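Local coordinates for protein shikimate 5-dehydrogenase (Mycobacterium fortuitum subsp. fortuitum DSM 46621, PDB 4XIJ) that probably catalyses the NADP-dependent reduction of 3-dehydroshikimate to shikimate in chorismate biosynthesis, at residues Ser13-Val18 / Thr45-Glu50; Arg37-Pro42 / Thr261-Pro266; Ala192-Ala197 / Ala214-Val219. One frame throughout, in Å; residues are numbered along the deposited sequence. Where two conformers were deposited one is given.

How the contacts relate
Contacts 1 and 3 each join neighbouring parallel strands, in two different sheets; the centres of the two contacts lie about 39 Å apart. Contact 1 lies at the outer edge of the sheet of the substrate-binding domain and is partly buried. Its full backbone ladder is backed by a polar, water-linked network. Contact 3 lies inside the other, all-parallel sheet. It is buried and mostly apolar, where the strands begin. Contact 2 is a surface contact, mostly of apolar groups, with no polar bond between its segments. It takes in the end of helix 28-38, which leads on to strand 45-50 of contact 1, and the loop between helices 246-261 and 267-272. Contact 3 is nested within the loop that contact 2 closes.

Contact 1: residues Ser13-Val18 / Thr45-Glu50; sequences SRKAAV and TYERIE
The carbonyl O of A16 is gripped twice. E47 N donates to A16 O at 3.0 Å. A water donates to A16 O at 2.8 Å. The same water accepts a bond from the hydroxyl of T45 and donates to OE1 of E47. T45 OG1 in turn accepts from K15 NZ at 3.1 Å. K15 reaches it because its chain bends near the end, with chi4 at 69° swinging NZ back beside T45. K15 NZ stays 4.1 Å from E47 OE1, beyond a salt bridge, and a second water links the two. Further backbone bonds run from T45 N to R14 O, A16 N to T45 O, V18 N to E47 O and I49 N to V18 O, the pattern of parallel strands. On the face of K15, T45 and E47, A17 CB meets I49 CD1 at 3.7 Å, and W67 touches K15, A17 and E47.

On the other face lie A16, V18, Y46 and R48. CG of Y46 is anti to the backbone N (chi1 -161°). The ring reaches across under the neighbouring strand, and A17 CA lies over one face near the rim. A16 CB touches CD2 of Y46 at 3.5 Å. Helix 28-38 packs on the ring, completing a beta-alpha-beta unit. The chemistry implies an edge strand, 45-50, held to 15-20 by a backbone ladder. A16, V18 and the Y46 ring make the face toward the helix largely apolar, with R48 bonded to S26 and the Y46 hydroxyl to S71. K15 and E47 on the other face are linked through water.

Contact 2: residues Arg37-Pro42 / Thr261-Pro266; sequences RALGLP and TGMPAP. With EDO (1,2-ethanediol), chain C.
Just after A38 and L39, G40 leaves helical angles with positive phi (78°) in a Schellman motif, while opposite A38, P266 sits at the N-cap position of helix 267-272, its CA 6.5 Å from that of A38.

L39 carries most of the contact. Its CG is anti to the carbonyl carbon (chi1 -69°), and the two methyls spread over the opposite loop. L39 CD1 lies against T261, 3.9 Å from T261 OG1 and close to the methyl CG2 as well. L39 CD2 reaches the backbone of the loop, 3.7 Å from P264 O, and also touches M263 CB. The ring of P266 crosses L39 at about a right angle, with its CG 4.0 Å from L39 CG. A38 packs on the same ring, its CB 3.8 Å from P266 CB.

L41 brings CD1 to the methyl of T261, 4.0 Å from T261 CG2. M263 slides past L39 in the opposite direction, and its thioether also lies near L41. M263 has two conformers, so contacts of its sulfur end are less certain. The loop is shaped by an ST turn: T261 OG1 accepts from M263 N at 3.1 Å. The same hydroxyl is bonded to V257 O, so its polar needs are met while L39 packs on it. At the far side an ethanediol, probably from the crystallisation liquor, makes a weak hydrogen bond to A265 O.

V257 of helix 246-261 meets both L39 and P266. The C-terminal part of the chain thus lies on the substrate-binding domain. Methyls, the M263 thioether and proline carbons make most of the contact, with no directed polar bond between the segments, so shape rather than bonding sets how they fit.

Contact 3: residues Ala192-Ala197 / Ala214-Val219; sequences ASADAA and ARVPRV
V216 holds CG1 anti to its backbone N (chi1 179°), which sets this methyl against the start of strand 196-199. V216 CG1 lies 3.5 Å from A196 C and 4.0 Å from A197 CB. The other methyl, V216 CG2, faces A194 CB more loosely, at 4.3 Å. P217 comes next and sets its ring against the carbonyl oxygens of A194 and D195. CD of P217 is 3.2 Å from A194 O. Beyond the proline the two strands run parallel. A197 N donates to R218 O at 3.0 Å, and the CA of A196 also approaches R218 O, at 3.1 Å. The polar ends turn elsewhere: R218 forms a salt bridge with E241 and D195 accepts from the backbone N of D127 and of S128.

This is the start of two adjacent strands in the parallel sheet of a Rossmann-type domain, which in this family probably binds NADP. Strand 128-132 lies beyond 196-199, with L130 touching A194, A197 and V216. Strand 241-243 follows on the other side, V191 of helix 187-193 packs on V216, and helix 230-237 packs against V219.

Contact 1: residues Ser13-Val18 / Thr45-Glu50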
loop_
_atom_site.group_PDB
_atom_site.type_symbol
_atom_site.label_atom_id
_atom_site.label_comp_id
_atom_site.label_asym_id
_atom_site.label_seq_id
_atom_site.Cartn_x
_atom_site.Cartn_y
_atom_site.Cartn_z
ATOM N N SER A 13 14.150 24.065 8.156
ATOM C CA SER A 13 13.083 23.136 7.879
ATOM C C SER A 13 13.307 22.468 6.551
ATOM O O SER A 13 14.197 22.842 5.757
ATOM C CB SER A 13 11.735 23.843 7.878
ATOM O OG SER A 13 11.734 24.862 6.898
ATOM N N ARG A 14 12.461 21.478 6.309
ATOM C CA ARG A 14 12.578 20.644 5.119
ATOM C C ARG A 14 11.269 20.644 4.344
ATOM O O ARG A 14 10.237 21.063 4.851
ATOM C CB ARG A 14 12.970 19.222 5.520
ATOM C CG ARG A 14 14.291 19.117 6.283
ATOM C CD ARG A 14 15.515 19.659 5.528
ATOM N NE ARG A 14 15.803 18.952 4.265
ATOM C CZ ARG A 14 16.488 17.802 4.167
ATOM N NH1 ARG A 14 16.964 17.205 5.253
ATOM N NH2 ARG A 14 16.721 17.252 2.976
ATOM N N LYS A 15 11.332 20.211 3.086
ATOM C CA LYS A 15 10.188 20.173 2.198
ATOM C C LYS A 15 9.911 18.763 1.722
ATOM O O LYS A 15 10.833 17.990 1.387
ATOM C CB LYS A 15 10.420 21.055 0.975
ATOM C CG LYS A 15 10.744 22.535 1.362
ATOM C CD LYS A 15 10.718 23.417 0.130
ATOM C CE LYS A 15 9.251 23.709 -0.253
ATOM N NZ LYS A 15 8.541 24.613 0.738
ATOM N N ALA A 16 8.622 18.457 1.669
ATOM C CA ALA A 16 8.153 17.189 1.120
ATOM C C ALA A 16 6.898 17.412 0.287
ATOM O O ALA A 16 6.290 18.498 0.329
ATOM C CB ALA A 16 7.905 16.144 2.262
ATOM N N ALA A 17 6.478 16.400 -0.449
ATOM C CA ALA A 17 5.269 16.521 -1.254
ATOM C C ALA A 17 4.761 15.157 -1.648
ATOM O O ALA A 17 5.505 14.153 -1.594
ATOM C CB ALA A 17 5.514 17.341 -2.541
ATOM N N VAL A 18 3.508 15.141 -2.091
ATOM C CA VAL A 18 2.980 13.992 -2.845
ATOM C C VAL A 18 2.814 14.359 -4.305
ATOM O O VAL A 18 2.345 15.443 -4.634
ATOM C CB VAL A 18 1.634 13.474 -2.255
ATOM C CG1 VAL A 18 0.489 14.552 -2.242
ATOM C CG2 VAL A 18 1.180 12.167 -2.982
ATOM N N THR A 45 7.257 21.561 5.447
ATOM C CA THR A 45 6.087 21.700 4.587
ATOM C C THR A 45 5.815 20.401 3.817
ATOM O O THR A 45 6.726 19.602 3.570
ATOM C CB THR A 45 6.248 22.858 3.602
ATOM O OG1 THR A 45 7.433 22.663 2.811
ATOM C CG2 THR A 45 6.331 24.184 4.363
ATOM N N TYR A 46 4.559 20.207 3.434
ATOM C CA TYR A 46 4.160 19.035 2.669
ATOM C C TYR A 46 3.095 19.453 1.689
ATOM O O TYR A 46 1.970 19.743 2.108
ATOM C CB TYR A 46 3.651 17.913 3.591
ATOM C CG TYR A 46 3.661 16.583 2.906
ATOM C CD1 TYR A 46 2.775 16.338 1.877
ATOM C CD2 TYR A 46 4.560 15.577 3.275
ATOM C CE1 TYR A 46 2.769 15.165 1.216
ATOM C CE2 TYR A 46 4.574 14.318 2.586
ATOM C CZ TYR A 46 3.645 14.155 1.544
ATOM O OH TYR A 46 3.516 13.018 0.845
ATOM N N GLU A 47 3.427 19.507 0.409
ATOM C CA GLU A 47 2.456 19.972 -0.558
ATOM C C GLU A 47 1.971 18.891 -1.514
ATOM O O GLU A 47 2.471 17.782 -1.479
ATOM C CB GLU A 47 3.011 21.145 -1.336
ATOM C CG GLU A 47 4.231 20.885 -2.113
ATOM C CD GLU A 47 4.925 22.219 -2.455
ATOM O OE1 GLU A 47 5.828 22.646 -1.702
ATOM O OE2 GLU A 47 4.528 22.861 -3.444
ATOM N N ARG A 48 0.945 19.239 -2.295
ATOM C CA ARG A 48 0.425 18.403 -3.383
ATOM C C ARG A 48 0.906 18.931 -4.696
ATOM O O ARG A 48 0.649 20.118 -4.993
ATOM C CB ARG A 48 -1.091 18.433 -3.447
ATOM C CG ARG A 48 -1.785 17.739 -2.364
ATOM C CD ARG A 48 -3.371 17.875 -2.513
ATOM N NE ARG A 48 -3.833 17.668 -1.149
ATOM C CZ ARG A 48 -4.134 16.484 -0.634
ATOM N NH1 ARG A 48 -4.099 15.391 -1.391
ATOM N NH2 ARG A 48 -4.434 16.392 0.652
ATOM N N ILE A 49 1.527 18.085 -5.501
ATOM C CA ILE A 49 1.958 18.486 -6.833
ATOM C C ILE A 49 1.359 17.571 -7.881
ATOM O O ILE A 49 1.647 16.383 -7.914
ATOM C CB ILE A 49 3.502 18.503 -6.934
ATOM C CG1 ILE A 49 4.101 19.412 -5.853
ATOM C CG2 ILE A 49 3.909 19.015 -8.283
ATOM C CD1 ILE A 49 5.641 19.334 -5.696
ATOM N N GLU A 50 0.511 18.126 -8.735
ATOM C CA GLU A 50 -0.029 17.344 -9.834
ATOM C C GLU A 50 1.125 17.020 -10.780
ATOM O O GLU A 50 1.926 17.901 -11.145
ATOM C CB GLU A 50 -1.155 18.104 -10.558
ATOM C CG GLU A 50 -1.929 17.213 -11.527
ATOM C CD GLU A 50 -3.091 17.905 -12.222
ATOM O OE1 GLU A 50 -3.311 19.119 -11.983
ATOM O OE2 GLU A 50 -3.754 17.215 -13.041
HETATM O O HOH W 1 5.286 24.538 0.219
HETATM O O HOH W 2 6.793 21.219 0.582
#

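Contact 2: residues Arg37-Pro42 / Thr261-Pro266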
loop_
_atom_site.group_PDB
_atom_site.type_symbol
_atom_site.label_atom_id
_atom_site.label_comp_id
_atom_site.label_asym_id
_atom_site.label_seq_id
_atom_site.Cartn_x
_atom_site.Cartn_y
_atom_site.Cartn_z
ATOM N N ARG A 37 4.059 17.774 13.112
ATOM C CA ARG A 37 3.686 18.613 14.255
ATOM C C ARG A 37 3.894 17.848 15.586
ATOM O O ARG A 37 4.474 18.391 16.533
ATOM C CB ARG A 37 2.226 19.062 14.081
ATOM C CG ARG A 37 2.093 20.069 12.978
ATOM C CD ARG A 37 0.641 20.283 12.499
ATOM N NE ARG A 37 0.675 21.141 11.325
ATOM C CZ ARG A 37 -0.355 21.389 10.519
ATOM N NH1 ARG A 37 -1.566 20.880 10.749
ATOM N NH2 ARG A 37 -0.187 22.181 9.455
ATOM N N ALA A 38 3.511 16.566 15.623
ATOM C CA ALA A 38 3.716 15.748 16.812
ATOM C C ALA A 38 5.210 15.525 17.136
ATOM O O ALA A 38 5.590 15.406 18.311
ATOM C CB ALA A 38 2.999 14.411 16.647
ATOM N N LEU A 39 6.039 15.518 16.088
ATOM C CA LEU A 39 7.491 15.340 16.229
ATOM C C LEU A 39 8.235 16.642 16.498
ATOM O O LEU A 39 9.456 16.628 16.639
ATOM C CB LEU A 39 8.061 14.711 14.946
ATOM C CG LEU A 39 7.629 13.260 14.717
ATOM C CD1 LEU A 39 8.016 12.850 13.336
ATOM C CD2 LEU A 39 8.186 12.296 15.756
ATOM N N GLY A 40 7.525 17.765 16.609
ATOM C CA GLY A 40 8.201 19.019 16.884
ATOM C C GLY A 40 8.875 19.655 15.700
ATOM O O GLY A 40 9.805 20.481 15.842
ATOM N N LEU A 41 8.360 19.332 14.512
ATOM C CA LEU A 41 8.831 19.930 13.241
ATOM C C LEU A 41 7.728 20.725 12.546
ATOM O O LEU A 41 7.366 20.431 11.387
ATOM C CB LEU A 41 9.318 18.829 12.296
ATOM C CG LEU A 41 10.358 17.898 12.915
ATOM C CD1 LEU A 41 10.505 16.595 12.048
ATOM C CD2 LEU A 41 11.702 18.643 13.043
ATOM N N PRO A 42 7.209 21.758 13.224
ATOM C CA PRO A 42 6.009 22.430 12.669
ATOM C C PRO A 42 6.303 23.321 11.453
ATOM O O PRO A 42 5.364 23.795 10.810
ATOM C CB PRO A 42 5.516 23.263 13.852
ATOM C CG PRO A 42 6.821 23.562 14.612
ATOM C CD PRO A 42 7.571 22.274 14.572
ATOM N N THR A 261 12.068 11.633 8.465
ATOM C CA THR A 261 12.454 12.405 9.673
ATOM C C THR A 261 13.547 11.779 10.487
ATOM O O THR A 261 14.137 12.456 11.315
ATOM C CB THR A 261 11.269 12.609 10.646
ATOM O OG1 THR A 261 10.871 11.330 11.157
ATOM C CG2 THR A 261 10.110 13.279 9.924
ATOM N N GLY A 262 13.780 10.488 10.283
ATOM C CA GLY A 262 14.695 9.740 11.139
ATOM C C GLY A 262 14.195 9.473 12.551
ATOM O O GLY A 262 14.979 9.027 13.405
ATOM N N MET A 263 12.916 9.738 12.804
ATOM C CA MET A 263 12.318 9.582 14.130
ATOM C C MET A 263 11.244 8.489 14.081
ATOM O O MET A 263 10.613 8.271 13.037
ATOM C CB MET A 263 11.726 10.915 14.596
ATOM C CG MET A 263 12.655 12.094 14.289
ATOM S SD MET A 263 11.909 13.700 14.647
ATOM C CE MET A 263 11.962 13.429 16.377
ATOM N N PRO A 264 11.015 7.789 15.197
ATOM C CA PRO A 264 9.902 6.826 15.261
ATOM C C PRO A 264 8.564 7.492 14.949
ATOM O O PRO A 264 8.333 8.647 15.344
ATOM C CB PRO A 264 9.953 6.333 16.697
ATOM C CG PRO A 264 11.410 6.536 17.081
ATOM C CD PRO A 264 11.779 7.832 16.446
ATOM N N ALA A 265 7.715 6.810 14.180
ATOM C CA ALA A 265 6.422 7.394 13.814
ATOM C C ALA A 265 5.606 7.722 15.062
ATOM O O ALA A 265 5.521 6.924 15.963
ATOM C CB ALA A 265 5.637 6.454 12.865
ATOM N N PRO A 266 4.980 8.906 15.107
ATOM C CA PRO A 266 4.131 9.264 16.252
ATOM C C PRO A 266 2.761 8.653 15.986
ATOM O O PRO A 266 1.888 9.259 15.360
ATOM C CB PRO A 266 4.111 10.798 16.210
ATOM C CG PRO A 266 4.231 11.115 14.715
ATOM C CD PRO A 266 5.119 10.001 14.141
HETATM C C1 EDO C . 1.916 6.759 19.840
HETATM O O1 EDO C . 1.846 8.138 19.729
HETATM C C2 EDO C . 3.378 6.515 20.009
HETATM O O2 EDO C . 3.881 6.114 18.732
#

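Contact 3: residues Ala192-Ala197 / Ala214-Val219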
loop_
_atom_site.group_PDB
_atom_site.type_symbol
_atom_site.label_atom_id
_atom_site.label_comp_id
_atom_site.label_asym_id
_atom_site.label_seq_id
_atom_site.Cartn_x
_atom_site.Cartn_y
_atom_site.Cartn_z
ATOM N N ALA A 192 -12.246 -22.179 1.985
ATOM C CA ALA A 192 -12.241 -23.107 3.107
ATOM C C ALA A 192 -10.852 -23.303 3.707
ATOM O O ALA A 192 -10.709 -23.506 4.924
ATOM C CB ALA A 192 -12.807 -24.448 2.700
ATOM N N SER A 193 -9.826 -23.223 2.865
ATOM C CA SER A 193 -8.472 -23.440 3.379
ATOM C C SER A 193 -7.714 -22.130 3.596
ATOM O O SER A 193 -6.554 -22.156 4.014
ATOM C CB SER A 193 -7.685 -24.370 2.439
ATOM O OG SER A 193 -7.516 -23.787 1.169
ATOM N N ALA A 194 -8.366 -21.000 3.352
ATOM C CA ALA A 194 -7.679 -19.707 3.563
ATOM C C ALA A 194 -7.615 -19.270 5.020
ATOM O O ALA A 194 -8.586 -19.409 5.758
ATOM C CB ALA A 194 -8.359 -18.612 2.733
ATOM N N ASP A 195 -6.490 -18.668 5.392
ATOM C CA ASP A 195 -6.355 -18.000 6.715
ATOM C C ASP A 195 -6.639 -16.509 6.675
ATOM O O ASP A 195 -7.067 -15.930 7.660
ATOM C CB ASP A 195 -4.956 -18.267 7.250
ATOM C CG ASP A 195 -4.698 -19.760 7.371
ATOM O OD1 ASP A 195 -5.499 -20.456 8.046
ATOM O OD2 ASP A 195 -3.740 -20.259 6.764
ATOM N N ALA A 196 -6.443 -15.916 5.517
ATOM C CA ALA A 196 -6.591 -14.462 5.406
ATOM C C ALA A 196 -6.828 -14.105 3.964
ATOM O O ALA A 196 -6.495 -14.893 3.075
ATOM C CB ALA A 196 -5.296 -13.725 5.909
ATOM N N ALA A 197 -7.352 -12.907 3.737
ATOM C CA ALA A 197 -7.464 -12.362 2.366
ATOM C C ALA A 197 -7.224 -10.875 2.360
ATOM O O ALA A 197 -7.520 -10.204 3.362
ATOM C CB ALA A 197 -8.845 -12.647 1.720
ATOM N N ALA A 214 -17.187 -14.963 2.984
ATOM C CA ALA A 214 -17.479 -14.724 4.409
ATOM C C ALA A 214 -16.701 -15.573 5.360
ATOM O O ALA A 214 -16.415 -15.110 6.477
ATOM C CB ALA A 214 -18.970 -14.912 4.684
ATOM N N ARG A 215 -16.390 -16.809 4.962
ATOM C CA ARG A 215 -15.696 -17.696 5.861
ATOM C C ARG A 215 -14.183 -17.514 5.925
ATOM O O ARG A 215 -13.530 -18.213 6.705
ATOM C CB ARG A 215 -15.988 -19.158 5.527
ATOM C CG ARG A 215 -17.377 -19.549 6.047
ATOM C CD ARG A 215 -17.757 -20.987 5.660
ATOM N NE ARG A 215 -16.833 -21.961 6.220
ATOM C CZ ARG A 215 -16.749 -23.224 5.821
ATOM N NH1 ARG A 215 -17.570 -23.689 4.880
ATOM N NH2 ARG A 215 -15.845 -24.037 6.375
ATOM N N VAL A 216 -13.608 -16.579 5.175
ATOM C CA VAL A 216 -12.178 -16.305 5.383
ATOM C C VAL A 216 -12.013 -15.648 6.759
ATOM O O VAL A 216 -12.707 -14.695 7.034
ATOM C CB VAL A 216 -11.641 -15.376 4.295
ATOM C CG1 VAL A 216 -10.160 -15.076 4.548
ATOM C CG2 VAL A 216 -11.823 -15.987 2.838
ATOM N N PRO A 217 -11.152 -16.209 7.637
ATOM C CA PRO A 217 -11.193 -15.753 9.032
ATOM C C PRO A 217 -10.820 -14.285 9.246
ATOM O O PRO A 217 -11.354 -13.677 10.155
ATOM C CB PRO A 217 -10.190 -16.694 9.722
ATOM C CG PRO A 217 -10.239 -17.937 8.894
ATOM C CD PRO A 217 -10.358 -17.440 7.468
ATOM N N ARG A 218 -9.875 -13.761 8.473
ATOM C CA ARG A 218 -9.403 -12.388 8.617
ATOM C C ARG A 218 -9.299 -11.795 7.234
ATOM O O ARG A 218 -8.648 -12.339 6.351
ATOM C CB ARG A 218 -8.071 -12.365 9.343
ATOM C CG ARG A 218 -8.210 -13.031 10.690
ATOM C CD ARG A 218 -6.945 -12.875 11.507
ATOM N NE ARG A 218 -6.660 -11.487 11.882
ATOM C CZ ARG A 218 -5.624 -10.784 11.435
ATOM N NH1 ARG A 218 -4.781 -11.348 10.591
ATOM N NH2 ARG A 218 -5.443 -9.525 11.845
ATOM N N VAL A 219 -9.966 -10.677 7.019
ATOM C CA VAL A 219 -10.013 -10.041 5.710
ATOM C C VAL A 219 -9.622 -8.573 5.822
ATOM O O VAL A 219 -10.240 -7.828 6.597
ATOM C CB VAL A 219 -11.426 -10.167 5.079
ATOM C CG1 VAL A 219 -11.458 -9.402 3.747
ATOM C CG2 VAL A 219 -11.755 -11.668 4.892
#